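Chitin oligosaccharide binding protein NagB2 (Paenibacillus sp. FPU-7, PDB 7EHU) binds chitin oligosaccharides such as N,N'-diacetylchitobiose and N,N',N''-triacetylchitotriose outside the cell, probably to hand them to an ABC transporter for uptake. Local coordinates at residues Ala384-Phe388 with Asp389-Gln393; Leu207-Thr211 with Ala212-Ala216; Glu132-Asp136 with Gly137-Gly141. All coordinates share one frame; numbering follows the deposited sequence. Where two conformers were deposited one is given.

Contact 1 of 3, residues Ala384-Phe388 with Asp389-Gln393. With NAG (2-acetamido-2-deoxy-beta-D-glucopyranose), chain B.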
loop_
_atom_site.group_PDB
_atom_site.type_symbol
_atom_site.label_atom_id
_atom_site.label_comp_id
_atom_site.label_asym_id
_atom_site.label_seq_id
_atom_site.Cartn_x
_atom_site.Cartn_y
_atom_site.Cartn_z
ATOM N N ALA A 384 1.498 13.166 -6.988
ATOM C CA ALA A 384 1.408 11.745 -6.679
ATOM C C ALA A 384 0.566 11.022 -7.726
ATOM O O ALA A 384 -0.228 11.635 -8.450
ATOM C CB ALA A 384 0.795 11.521 -5.294
ATOM N N PHE A 385 0.747 9.706 -7.801
ATOM C CA PHE A 385 -0.104 8.849 -8.599
ATOM C C PHE A 385 -0.540 7.662 -7.745
ATOM O O PHE A 385 0.238 7.163 -6.919
ATOM C CB PHE A 385 0.587 8.352 -9.883
ATOM C CG PHE A 385 1.858 7.581 -9.667
ATOM C CD1 PHE A 385 3.078 8.244 -9.590
ATOM C CD2 PHE A 385 1.842 6.193 -9.587
ATOM C CE1 PHE A 385 4.250 7.528 -9.444
ATOM C CE2 PHE A 385 3.008 5.488 -9.434
ATOM C CZ PHE A 385 4.208 6.152 -9.365
ATOM N N PRO A 386 -1.768 7.194 -7.909
ATOM C CA PRO A 386 -2.244 6.063 -7.107
ATOM C C PRO A 386 -1.579 4.765 -7.537
ATOM O O PRO A 386 -0.976 4.657 -8.607
ATOM C CB PRO A 386 -3.745 6.035 -7.421
ATOM C CG PRO A 386 -3.819 6.545 -8.822
ATOM C CD PRO A 386 -2.761 7.625 -8.906
ATOM N N ALA A 387 -1.682 3.763 -6.673
ATOM C CA ALA A 387 -1.241 2.426 -7.045
ATOM C C ALA A 387 -2.109 1.886 -8.175
ATOM O O ALA A 387 -3.317 2.146 -8.247
ATOM C CB ALA A 387 -1.300 1.481 -5.858
ATOM N N PHE A 388 -1.482 1.117 -9.073
ATOM C CA PHE A 388 -2.200 0.602 -10.233
ATOM C C PHE A 388 -3.415 -0.239 -9.829
ATOM O O PHE A 388 -4.389 -0.314 -10.591
ATOM C CB PHE A 388 -1.268 -0.212 -11.147
ATOM C CG PHE A 388 -1.077 -1.620 -10.679
ATOM C CD1 PHE A 388 -0.276 -1.903 -9.590
ATOM C CD2 PHE A 388 -1.752 -2.654 -11.290
ATOM C CE1 PHE A 388 -0.165 -3.195 -9.127
ATOM C CE2 PHE A 388 -1.637 -3.945 -10.828
ATOM C CZ PHE A 388 -0.832 -4.213 -9.748
ATOM N N ASP A 389 -3.405 -0.850 -8.639
ATOM C CA ASP A 389 -4.518 -1.703 -8.213
ATOM C C ASP A 389 -5.731 -0.910 -7.769
ATOM O O ASP A 389 -6.808 -1.493 -7.603
ATOM C CB ASP A 389 -3.894 -2.696 -7.255
ATOM C CG ASP A 389 -3.636 -2.197 -5.843
ATOM O OD1 ASP A 389 -4.116 -1.438 -5.119
ATOM O OD2 ASP A 389 -2.401 -1.806 -5.968
ATOM N N ALA A 390 -5.614 0.419 -7.698
ATOM C CA ALA A 390 -6.801 1.251 -7.598
ATOM C C ALA A 390 -7.520 1.372 -8.938
ATOM O O ALA A 390 -8.720 1.688 -8.963
ATOM C CB ALA A 390 -6.429 2.654 -7.123
ATOM N N LEU A 391 -6.815 1.108 -10.044
ATOM C CA LEU A 391 -7.251 1.484 -11.385
ATOM C C LEU A 391 -7.587 0.311 -12.289
ATOM O O LEU A 391 -8.112 0.541 -13.390
ATOM C CB LEU A 391 -6.132 2.278 -12.080
ATOM C CG LEU A 391 -5.578 3.487 -11.334
ATOM C CD1 LEU A 391 -4.453 4.149 -12.106
ATOM C CD2 LEU A 391 -6.695 4.481 -11.052
ATOM N N VAL A 392 -7.225 -0.915 -11.915
ATOM C CA VAL A 392 -7.466 -2.080 -12.748
ATOM C C VAL A 392 -8.284 -3.091 -11.961
ATOM O O VAL A 392 -8.315 -3.093 -10.729
ATOM C CB VAL A 392 -6.187 -2.730 -13.326
ATOM C CG1 VAL A 392 -5.356 -1.721 -14.089
ATOM C CG2 VAL A 392 -5.376 -3.390 -12.226
ATOM N N GLN A 393 -8.935 -3.965 -12.701
ATOM C CA GLN A 393 -9.801 -4.953 -12.104
ATOM C C GLN A 393 -8.979 -5.959 -11.295
ATOM O O GLN A 393 -7.822 -6.233 -11.634
ATOM C CB GLN A 393 -10.550 -5.685 -13.212
ATOM C CG GLN A 393 -11.474 -4.805 -14.073
ATOM C CD GLN A 393 -10.802 -4.152 -15.340
ATOM O OE1 GLN A 393 -9.584 -3.845 -15.379
ATOM N NE2 GLN A 393 -11.619 -3.941 -16.383
HETATM C C1 NAG B . -0.881 -2.435 0.202
HETATM C C2 NAG B . -1.481 -3.392 -0.799
HETATM C C3 NAG B . -1.096 -2.994 -2.224
HETATM C C4 NAG B . -1.466 -1.538 -2.483
HETATM C C5 NAG B . -0.860 -0.638 -1.410
HETATM C C6 NAG B . -1.270 0.813 -1.540
HETATM C C7 NAG B . -1.979 -5.701 -0.147
HETATM C C8 NAG B . -1.423 -7.083 0.063
HETATM N N2 NAG B . -1.103 -4.770 -0.531
HETATM O O3 NAG B . -1.772 -3.863 -3.124
HETATM O O4 NAG B . -0.979 -1.087 -3.744
HETATM O O5 NAG B . -1.272 -1.101 -0.114
HETATM O O6 NAG B . -2.677 0.976 -1.444
HETATM O O7 NAG B . -3.173 -5.443 0.010
#
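The ring of F388 carries D389 over one face: the CB of D389 stands 4.2 Å from the ring centroid, 9° off the normal, a CH-pi contact. At the same ring V392 comes in obliquely, its CG2 3.8 Å from CD2 of F388. The carboxylate of D389 is turned 84° from the ring plane and reaches past it to the sugar, where OD2 accepts a hydrogen bond from O4 of the NAG at 2.7 Å. The first torsion of D389 sets CG between its own N and carbonyl carbon (chi1 79°), which directs the acid into the pocket. The small methyl of A387 suits this wall, since its CB can approach O4 of the NAG to 3.3 Å. Behind the wall the backbone folds back tightly: A390 N bonds to A387 O (2.9 Å) and L391 N to F388 O (2.9 Å), while V392 N adds a weak bond to F388 O. P386, rigid where the strand 383-385 gives way to this turn, meets L391 roughly at a right angle, CG to CD1 4.1 Å. R77 forms a salt bridge with OD1 of D389. One carboxylate oxygen is therefore pinned by a positive charge and the other serves the sugar, an arrangement likely to keep the acid ionised and accurately aimed at the glycan.

Contact 2 of 3, residues Leu207-Thr211 with Ala212-Ala216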
loop_
_atom_site.group_PDB
_atom_site.type_symbol
_atom_site.label_atom_id
_atom_site.label_comp_id
_atom_site.label_asym_id
_atom_site.label_seq_id
_atom_site.Cartn_x
_atom_site.Cartn_y
_atom_site.Cartn_z
ATOM N N LEU A 207 8.269 1.695 -11.742
ATOM C CA LEU A 207 9.047 1.605 -12.973
ATOM C C LEU A 207 8.219 1.981 -14.190
ATOM O O LEU A 207 8.646 2.804 -15.001
ATOM C CB LEU A 207 9.629 0.211 -13.146
ATOM C CG LEU A 207 11.040 0.053 -12.598
ATOM C CD1 LEU A 207 11.383 -1.430 -12.442
ATOM C CD2 LEU A 207 12.037 0.726 -13.511
ATOM N N PHE A 208 7.034 1.374 -14.356
ATOM C CA PHE A 208 6.286 1.632 -15.588
ATOM C C PHE A 208 5.628 3.007 -15.597
ATOM O O PHE A 208 5.387 3.547 -16.678
ATOM C CB PHE A 208 5.381 0.476 -16.056
ATOM C CG PHE A 208 4.187 0.138 -15.183
ATOM C CD1 PHE A 208 3.084 0.978 -15.088
ATOM C CD2 PHE A 208 4.109 -1.104 -14.562
ATOM C CE1 PHE A 208 1.971 0.592 -14.339
ATOM C CE2 PHE A 208 3.006 -1.467 -13.821
ATOM C CZ PHE A 208 1.953 -0.623 -13.712
ATOM N N VAL A 209 5.360 3.600 -14.435
ATOM C CA VAL A 209 4.939 4.993 -14.434
ATOM C C VAL A 209 6.126 5.888 -14.767
ATOM O O VAL A 209 5.989 6.873 -15.501
ATOM C CB VAL A 209 4.231 5.358 -13.112
ATOM C CG1 VAL A 209 4.028 6.876 -12.992
ATOM C CG2 VAL A 209 2.896 4.599 -12.985
ATOM N N ALA A 210 7.317 5.539 -14.272
ATOM C CA ALA A 210 8.507 6.317 -14.608
ATOM C C ALA A 210 8.813 6.263 -16.097
ATOM O O ALA A 210 9.298 7.249 -16.664
ATOM C CB ALA A 210 9.724 5.827 -13.819
ATOM N N THR A 211 8.556 5.125 -16.752
ATOM C CA THR A 211 8.871 5.003 -18.173
ATOM C C THR A 211 7.746 5.484 -19.077
ATOM O O THR A 211 8.026 6.028 -20.144
ATOM C CB THR A 211 9.223 3.558 -18.541
ATOM O OG1 THR A 211 8.148 2.698 -18.169
ATOM C CG2 THR A 211 10.503 3.104 -17.879
ATOM N N ALA A 212 6.482 5.292 -18.693
ATOM C CA ALA A 212 5.357 5.570 -19.574
ATOM C C ALA A 212 4.538 6.781 -19.148
ATOM O O ALA A 212 3.764 7.294 -19.958
ATOM C CB ALA A 212 4.427 4.352 -19.637
ATOM N N GLY A 213 4.691 7.245 -17.909
ATOM C CA GLY A 213 3.860 8.300 -17.389
ATOM C C GLY A 213 2.622 7.781 -16.692
ATOM O O GLY A 213 2.202 6.640 -16.901
ATOM N N PRO A 214 2.003 8.622 -15.854
ATOM C CA PRO A 214 0.839 8.156 -15.072
ATOM C C PRO A 214 -0.404 7.898 -15.901
ATOM O O PRO A 214 -1.284 7.156 -15.458
ATOM C CB PRO A 214 0.610 9.295 -14.068
ATOM C CG PRO A 214 1.154 10.512 -14.775
ATOM C CD PRO A 214 2.346 10.028 -15.569
ATOM N N GLU A 215 -0.531 8.510 -17.069
ATOM C CA GLU A 215 -1.697 8.302 -17.917
ATOM C C GLU A 215 -1.785 6.869 -18.430
ATOM O O GLU A 215 -2.871 6.390 -18.748
ATOM C CB GLU A 215 -1.607 9.290 -19.080
ATOM C CG GLU A 215 -0.392 9.083 -19.990
ATOM C CD GLU A 215 0.964 9.668 -19.509
ATOM O OE1 GLU A 215 1.944 9.412 -20.234
ATOM O OE2 GLU A 215 1.096 10.342 -18.458
ATOM N N ALA A 216 -0.650 6.179 -18.544
ATOM C CA ALA A 216 -0.686 4.812 -19.058
ATOM C C ALA A 216 -1.510 3.898 -18.155
ATOM O O ALA A 216 -2.358 3.145 -18.637
ATOM C CB ALA A 216 0.733 4.274 -19.241
#
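V209 and P214 meet across the junction of two helices, the valine methyl CG1 standing 4.3 Å from CB of the proline ring. The same methyl also lies 3.9 Å from P214 N, so it abuts the start of the ring as well as its flank. It gets there because chi1 of V209 is 169°: CG1 extends opposite the backbone nitrogen, in the direction in which the chain leaves the helix. A212 is turned differently. Its CB packs against the backbone, 3.2 Å from F208 O, and its methyl also touches A231 of helix 230-244; a single methyl fits so narrow a place. T211 points its OG1 toward that same helix and bonds to A231 O, which occupies the polar end of the side chain. The F208 ring is directed elsewhere again, onto Q217 of the helix 214-219, and so takes little part in the junction itself. Two backbone bonds complete the last turn: A212 N to F208 O at 2.9 Å and G213 N to V209 O at 2.8 Å. Then G213 leaves the helix with phi 91°, a conformation that glycine reaches easily because it carries no CB to press on the preceding carbonyl. P214 follows, with no N-H to donate, so the bonding pattern cannot run on. The chemistry is thus that of a helix stop: glycine turns the chain, proline ends the donor series, and the valine methyl lies in apolar contact with the proline as the chain enters helix 214-219.

Contact 3 of 3, residues Glu132-Asp136 with Gly137-Gly141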
loop_
_atom_site.group_PDB
_atom_site.type_symbol
_atom_site.label_atom_id
_atom_site.label_comp_id
_atom_site.label_asym_id
_atom_site.label_seq_id
_atom_site.Cartn_x
_atom_site.Cartn_y
_atom_site.Cartn_z
ATOM N N GLU A 132 -10.733 7.973 -3.578
ATOM C CA GLU A 132 -10.670 6.556 -3.936
ATOM C C GLU A 132 -11.887 5.796 -3.423
ATOM O O GLU A 132 -12.260 4.756 -3.974
ATOM C CB GLU A 132 -9.389 5.898 -3.412
ATOM C CG GLU A 132 -8.083 6.377 -4.036
ATOM C CD GLU A 132 -6.975 5.354 -3.980
ATOM O OE1 GLU A 132 -7.222 4.218 -3.558
ATOM O OE2 GLU A 132 -5.821 5.682 -4.346
ATOM N N PHE A 133 -12.503 6.282 -2.359
ATOM C CA PHE A 133 -13.634 5.612 -1.741
ATOM C C PHE A 133 -14.967 6.188 -2.190
ATOM O O PHE A 133 -16.007 5.795 -1.662
ATOM C CB PHE A 133 -13.487 5.679 -0.228
ATOM C CG PHE A 133 -12.384 4.822 0.297
ATOM C CD1 PHE A 133 -12.602 3.472 0.525
ATOM C CD2 PHE A 133 -11.126 5.329 0.507
ATOM C CE1 PHE A 133 -11.592 2.662 1.011
ATOM C CE2 PHE A 133 -10.099 4.502 0.996
ATOM C CZ PHE A 133 -10.353 3.178 1.251
ATOM N N THR A 134 -14.962 7.097 -3.163
ATOM C CA THR A 134 -16.170 7.784 -3.603
ATOM C C THR A 134 -16.613 7.235 -4.948
ATOM O O THR A 134 -15.798 7.085 -5.860
ATOM C CB THR A 134 -15.918 9.290 -3.662
ATOM O OG1 THR A 134 -15.460 9.700 -2.367
ATOM C CG2 THR A 134 -17.168 10.059 -4.045
ATOM N N VAL A 135 -17.897 6.908 -5.059
ATOM C CA VAL A 135 -18.484 6.377 -6.284
ATOM C C VAL A 135 -19.783 7.147 -6.496
ATOM O O VAL A 135 -20.668 7.128 -5.634
ATOM C CB VAL A 135 -18.739 4.857 -6.187
ATOM C CG1 VAL A 135 -19.267 4.271 -7.504
ATOM C CG2 VAL A 135 -17.478 4.095 -5.761
ATOM N N ASP A 136 -19.867 7.884 -7.600
ATOM C CA ASP A 136 -21.052 8.690 -7.914
ATOM C C ASP A 136 -21.449 9.586 -6.741
ATOM O O ASP A 136 -22.631 9.735 -6.407
ATOM C CB ASP A 136 -22.226 7.826 -8.384
ATOM C CG ASP A 136 -21.916 7.071 -9.661
ATOM O OD1 ASP A 136 -21.237 7.646 -10.539
ATOM O OD2 ASP A 136 -22.358 5.907 -9.800
ATOM N N GLY A 137 -20.446 10.203 -6.122
ATOM C CA GLY A 137 -20.657 11.164 -5.057
ATOM C C GLY A 137 -20.864 10.600 -3.663
ATOM O O GLY A 137 -20.863 11.371 -2.698
ATOM N N LYS A 138 -20.986 9.289 -3.485
ATOM C CA LYS A 138 -21.360 8.770 -2.166
ATOM C C LYS A 138 -20.038 8.117 -1.706
ATOM O O LYS A 138 -19.257 7.564 -2.519
ATOM C CB LYS A 138 -22.262 7.640 -2.463
ATOM C CG LYS A 138 -23.617 8.096 -3.174
ATOM C CD LYS A 138 -24.624 6.930 -3.394
ATOM C CE LYS A 138 -23.490 6.579 -4.526
ATOM N NZ LYS A 138 -23.338 5.484 -5.435
ATOM N N ILE A 139 -19.787 8.211 -0.418
ATOM C CA ILE A 139 -18.551 7.770 0.198
ATOM C C ILE A 139 -18.797 6.386 0.777
ATOM O O ILE A 139 -19.739 6.198 1.549
ATOM C CB ILE A 139 -18.136 8.776 1.285
ATOM C CG1 ILE A 139 -17.815 10.149 0.663
ATOM C CG2 ILE A 139 -16.956 8.253 2.077
ATOM C CD1 ILE A 139 -18.060 11.322 1.587
ATOM N N TYR A 140 -17.930 5.431 0.443
ATOM C CA TYR A 140 -18.143 4.034 0.808
ATOM C C TYR A 140 -17.034 3.445 1.670
ATOM O O TYR A 140 -17.037 2.242 1.934
ATOM C CB TYR A 140 -18.329 3.196 -0.455
ATOM C CG TYR A 140 -19.632 3.463 -1.162
ATOM C CD1 TYR A 140 -20.841 2.997 -0.646
ATOM C CD2 TYR A 140 -19.659 4.180 -2.354
ATOM C CE1 TYR A 140 -22.045 3.228 -1.305
ATOM C CE2 TYR A 140 -20.845 4.416 -3.021
ATOM C CZ TYR A 140 -22.035 3.922 -2.498
ATOM O OH TYR A 140 -23.202 4.181 -3.177
ATOM N N GLY A 141 -16.110 4.256 2.148
ATOM C CA GLY A 141 -15.097 3.800 3.087
ATOM C C GLY A 141 -14.277 4.987 3.533
ATOM O O GLY A 141 -14.377 6.073 2.956
#
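F133 meets the backbone of G141 at the open end of a short hairpin. Its CB lies 3.3 Å from G141 O, and its CD1 comes to 3.6 Å from G141 CA; a glycine suits this spot because the ring occupies the side on which a beta carbon would stand. The contact buries both N and O of G141, and neither finds a partner in the model. The carbonyl of F133 does better, accepting Y140 N at 2.9 Å. At the other end G137 fills the second corner of a type I' turn running from V135 to K138. D136 and G137 both have positive phi (51° and 83°), a demand that glycine meets with ease, and T134 rests its CG2 3.8 Å from G137 C. K138 closes the turn by bonding reciprocally with V135: K138 N reaches V135 O at 3.1 Å, and V135 N reaches K138 O at 3.0 Å. The lysine's aliphatic part stays on the face occupied by V135, while the ammonium NZ remains 4.5 Å from OD2 of D136, beyond salt-bridge range but probably still attracted to it. On that side V135 also sets its CB against the CE2 rim of the Y140 ring, at 3.8 Å, the two side chains crossing at about a right angle. The whole is a beta hairpin with a two-residue type I' loop, with T134 and I139 as the next, non-hydrogen-bonded pair; it leads into the long strand 138-154 of the solute-binding fold.

Overall arrangement
Contact 1 is the buried member, its centre about 10 Å from the centre of the chain and part of the glycan pocket; the centres of contacts 2 and 3 lie about 18 and 19 Å out, and both are only partly buried. Contact 1 touches both of the others: F385 packs on V209 and P214 of contact 2, and P386 and A390 lie against E132 of contact 3. Contacts 2 and 3 do not touch, their nearest atoms being about 12 Å apart. Contacts 1 and 3 reach the same mixed sheet, whereas contact 2 joins two helices. Charge and sugar binding mark the centre, while helix termination and a tight turn shape the outer two, each with glycine at positive phi.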